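Local coordinates for protein flagellin B1 (PDB 5YA6) that binds a calcium ion and probably assembles as a filament subunit of the archaellum, the rotating swimming appendage of archaea, at residues P44-K48 against L107-N113. Residues are numbered along the deposited sequence; the frame is centred on the assembly and turned at random.
With CA (calcium ion), chain D.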
ATOM      1  N   PRO B  44      11.249  -6.259  21.741  1.00 16.71           N
ATOM      2  CA  PRO B  44      10.087  -7.115  21.494  1.00 16.74           C
ATOM      3  C   PRO B  44       8.857  -6.306  21.142  1.00 16.42           C
ATOM      4  O   PRO B  44       8.625  -5.210  21.671  1.00 17.75           O
ATOM      5  CB  PRO B  44       9.918  -7.863  22.809  1.00 19.57           C
ATOM      6  CG  PRO B  44      11.346  -7.949  23.332  1.00 17.97           C
ATOM      7  CD  PRO B  44      11.936  -6.632  22.987  1.00 17.31           C
ATOM      8  N   ILE B  45       8.018  -6.890  20.288  1.00 13.73           N
ATOM      9  CA  ILE B  45       6.799  -6.258  19.821  1.00 13.35           C
ATOM     10  C   ILE B  45       5.584  -7.167  20.043  1.00 12.90           C
ATOM     11  O   ILE B  45       5.556  -8.320  19.608  1.00 14.52           O
ATOM     12  CB  ILE B  45       6.932  -5.944  18.338  1.00 13.63           C
ATOM     13  CG1 ILE B  45       8.057  -4.905  18.135  1.00 15.32           C
ATOM     14  CG2 ILE B  45       5.624  -5.349  17.749  1.00 14.29           C
ATOM     15  CD1 ILE B  45       8.525  -4.894  16.713  1.00 17.05           C
ATOM     16  N   ASP B  46       4.574  -6.622  20.685  1.00 14.27           N
ATOM     17  CA  ASP B  46       3.318  -7.330  20.920  1.00 15.40           C
ATOM     18  C   ASP B  46       2.511  -7.257  19.612  1.00 14.30           C
ATOM     19  O   ASP B  46       2.224  -6.135  19.128  1.00 15.74           O
ATOM     20  CB  ASP B  46       2.568  -6.618  22.063  1.00 17.99           C
ATOM     21  CG  ASP B  46       1.216  -7.220  22.383  1.00 22.48           C
ATOM     22  OD1 ASP B  46       0.912  -8.324  21.927  1.00 17.79           O
ATOM     23  OD2 ASP B  46       0.441  -6.537  23.124  1.00 26.57           O
ATOM     24  N   LEU B  47       2.115  -8.417  19.068  1.00 11.96           N
ATOM     25  CA  LEU B  47       1.305  -8.520  17.834  1.00 13.16           C
ATOM     26  C   LEU B  47      -0.185  -8.515  18.065  1.00 13.02           C
ATOM     27  O   LEU B  47      -0.980  -8.367  17.133  1.00 13.11           O
ATOM     28  CB  LEU B  47       1.694  -9.795  17.028  1.00 13.16           C
ATOM     29  CG  LEU B  47       3.139  -9.850  16.524  1.00 13.92           C
ATOM     30  CD1 LEU B  47       3.383 -11.006  15.610  1.00 14.82           C
ATOM     31  CD2 LEU B  47       3.515  -8.548  15.759  1.00 13.09           C
ATOM     32  N   LYS B  48      -0.610  -8.654  19.341  1.00 14.68           N
ATOM     33  CA  LYS B  48      -1.994  -8.947  19.599  1.00 14.33           C
ATOM     34  C   LYS B  48      -2.952  -7.819  19.195  1.00 14.10           C
ATOM     35  O   LYS B  48      -4.085  -8.140  18.816  1.00 16.39           O
ATOM     36  CB  LYS B  48      -2.204  -9.387  21.078  1.00 15.59           C
ATOM     37  CG  LYS B  48      -1.615 -10.741  21.366  1.00 16.57           C
ATOM     38  CD  LYS B  48      -1.717 -11.225  22.816  1.00 18.77           C
ATOM     39  CE  LYS B  48      -0.982 -10.350  23.838  1.00 19.69           C
ATOM     40  NZ  LYS B  48       0.474 -10.361  23.634  1.00 21.12           N
ATOM     41  N   LEU B 107       6.039 -16.137  20.486  1.00 15.98           N
ATOM     42  CA  LEU B 107       4.893 -15.995  19.576  1.00 16.17           C
ATOM     43  C   LEU B 107       3.611 -16.677  20.030  1.00 18.34           C
ATOM     44  O   LEU B 107       2.505 -16.242  19.660  1.00 18.81           O
ATOM     45  CB  LEU B 107       5.234 -16.429  18.150  1.00 15.37           C
ATOM     46  CG  LEU B 107       6.027 -15.444  17.330  1.00 16.76           C
ATOM     47  CD1 LEU B 107       6.462 -16.152  16.074  1.00 16.54           C
ATOM     48  CD2 LEU B 107       5.170 -14.243  16.958  1.00 14.93           C
ATOM     49  N   SER B 108       3.747 -17.684  20.896  1.00 20.58           N
ATOM     50  CA  SER B 108       2.602 -18.331  21.482  1.00 21.12           C
ATOM     51  C   SER B 108       1.906 -17.468  22.514  1.00 20.48           C
ATOM     52  O   SER B 108       0.769 -17.736  22.835  1.00 19.49           O
ATOM     53  CB  SER B 108       2.945 -19.741  22.019  1.00 23.24           C
ATOM     54  OG  SER B 108       3.403 -20.574  20.922  1.00 26.02           O
ATOM     55  N   ASN B 109       2.562 -16.409  23.003  1.00 19.29           N
ATOM     56  CA  ASN B 109       1.878 -15.345  23.695  1.00 21.91           C
ATOM     57  C   ASN B 109       1.646 -14.068  22.871  1.00 19.42           C
ATOM     58  O   ASN B 109       1.375 -12.997  23.438  1.00 18.90           O
ATOM     59  CB  ASN B 109       2.629 -15.005  24.972  1.00 25.85           C
ATOM     60  CG  ASN B 109       1.940 -15.587  26.149  1.00 34.94           C
ATOM     61  OD1 ASN B 109       0.873 -15.109  26.533  1.00 45.15           O
ATOM     62  ND2 ASN B 109       2.453 -16.706  26.646  1.00 34.74           N
ATOM     63  N   GLY B 110       1.802 -14.191  21.552  1.00 17.26           N
ATOM     64  CA  GLY B 110       1.545 -13.033  20.660  1.00 17.41           C
ATOM     65  C   GLY B 110       2.662 -11.986  20.675  1.00 18.43           C
ATOM     66  O   GLY B 110       2.392 -10.808  20.372  1.00 18.57           O
ATOM     67  N   VAL B 111       3.884 -12.382  21.029  1.00 16.28           N
ATOM     68  CA  VAL B 111       5.038 -11.482  21.130  1.00 16.08           C
ATOM     69  C   VAL B 111       6.120 -11.964  20.181  1.00 13.28           C
ATOM     70  O   VAL B 111       6.588 -13.096  20.252  1.00 13.88           O
ATOM     71  CB  VAL B 111       5.634 -11.388  22.550  1.00 16.92           C
ATOM     72  CG1 VAL B 111       6.925 -10.553  22.517  1.00 19.42           C
ATOM     73  CG2 VAL B 111       4.662 -10.744  23.505  1.00 17.36           C
ATOM     74  N   ILE B 112       6.566 -11.055  19.299  1.00 13.27           N
ATOM     75  CA  ILE B 112       7.628 -11.360  18.307  1.00 12.88           C
ATOM     76  C   ILE B 112       8.926 -10.682  18.761  1.00 14.36           C
ATOM     77  O   ILE B 112       8.893  -9.509  19.101  1.00 14.65           O
ATOM     78  CB  ILE B 112       7.243 -10.964  16.838  1.00 13.09           C
ATOM     79  CG1 ILE B 112       8.098 -11.681  15.799  1.00 13.23           C
ATOM     80  CG2 ILE B 112       7.132  -9.450  16.633  1.00 13.25           C
ATOM     81  CD1 ILE B 112       7.677 -11.473  14.386  1.00 13.66           C
ATOM     82  N   ASN B 113       9.997 -11.460  18.861  1.00 15.48           N
ATOM     83  CA  ASN B 113      11.273 -10.911  19.306  1.00 16.46           C
ATOM     84  C   ASN B 113      12.411 -11.383  18.477  1.00 18.35           C
ATOM     85  O   ASN B 113      12.244 -12.009  17.485  1.00 16.99           O
ATOM     86  CB  ASN B 113      11.424 -11.053  20.817  1.00 17.78           C
ATOM     87  CG  ASN B 113      11.512 -12.469  21.293  1.00 18.57           C
ATOM     88  OD1 ASN B 113      11.741 -13.364  20.538  1.00 18.51           O
ATOM     89  ND2 ASN B 113      11.299 -12.672  22.585  1.00 20.90           N
TER
HETATM   90 CA    CA D 301      10.709 -15.440  20.106  1.00 17.45          CA
HETATM   91  O   HOH W   1      13.013 -16.250  20.277  1.00 18.74           O
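I45 and I112 pair as an antiparallel hydrogen-bonded couple, I45 N giving to I112 O at 3.0 Å and I112 N to I45 O at 2.9 Å, and L47 N extends the run by bonding G110 O at 2.7 Å. On the buried face, branched I112 sets its CG2 between its own N and carbonyl carbon (CG1 is anti to N, chi1 -161°), where this methyl meets CB of I45 and, at 3.8 Å, CD2 of L47. The other methyl of L47, CD1, crosses to L107 CD2 at 3.9 Å; L13 of strand 13-23 touches I45, L47 and I112, so apolar residues suit this side. On the face of D46 and V111, a non-hydrogen-bonded pair, V111 CG1 rests against CB of P44. Beyond the strands, K48 bends at chi3 and chi4 to bring NZ within 2.8 Å of N109 O, in the plane of that carbonyl. The same NZ forms a salt bridge with D46 OD1 at 2.7 Å. K48 N donates to this oxygen from the opposite carboxylate face, closing an Asx turn. With an alanine in place of D46, K48 N and NZ would probably lose this acceptor, leaving the ammonium less restrained at N109 O. At G110 phi is positive (76°), readily adopted by glycine, and a CB would collide with K48 CG. This two-stranded antiparallel ribbon joins 44-48 to the calcium-binding loop, where N113 OD1 ligates the ion at 2.4 Å alongside D102, D104, S106 and D116.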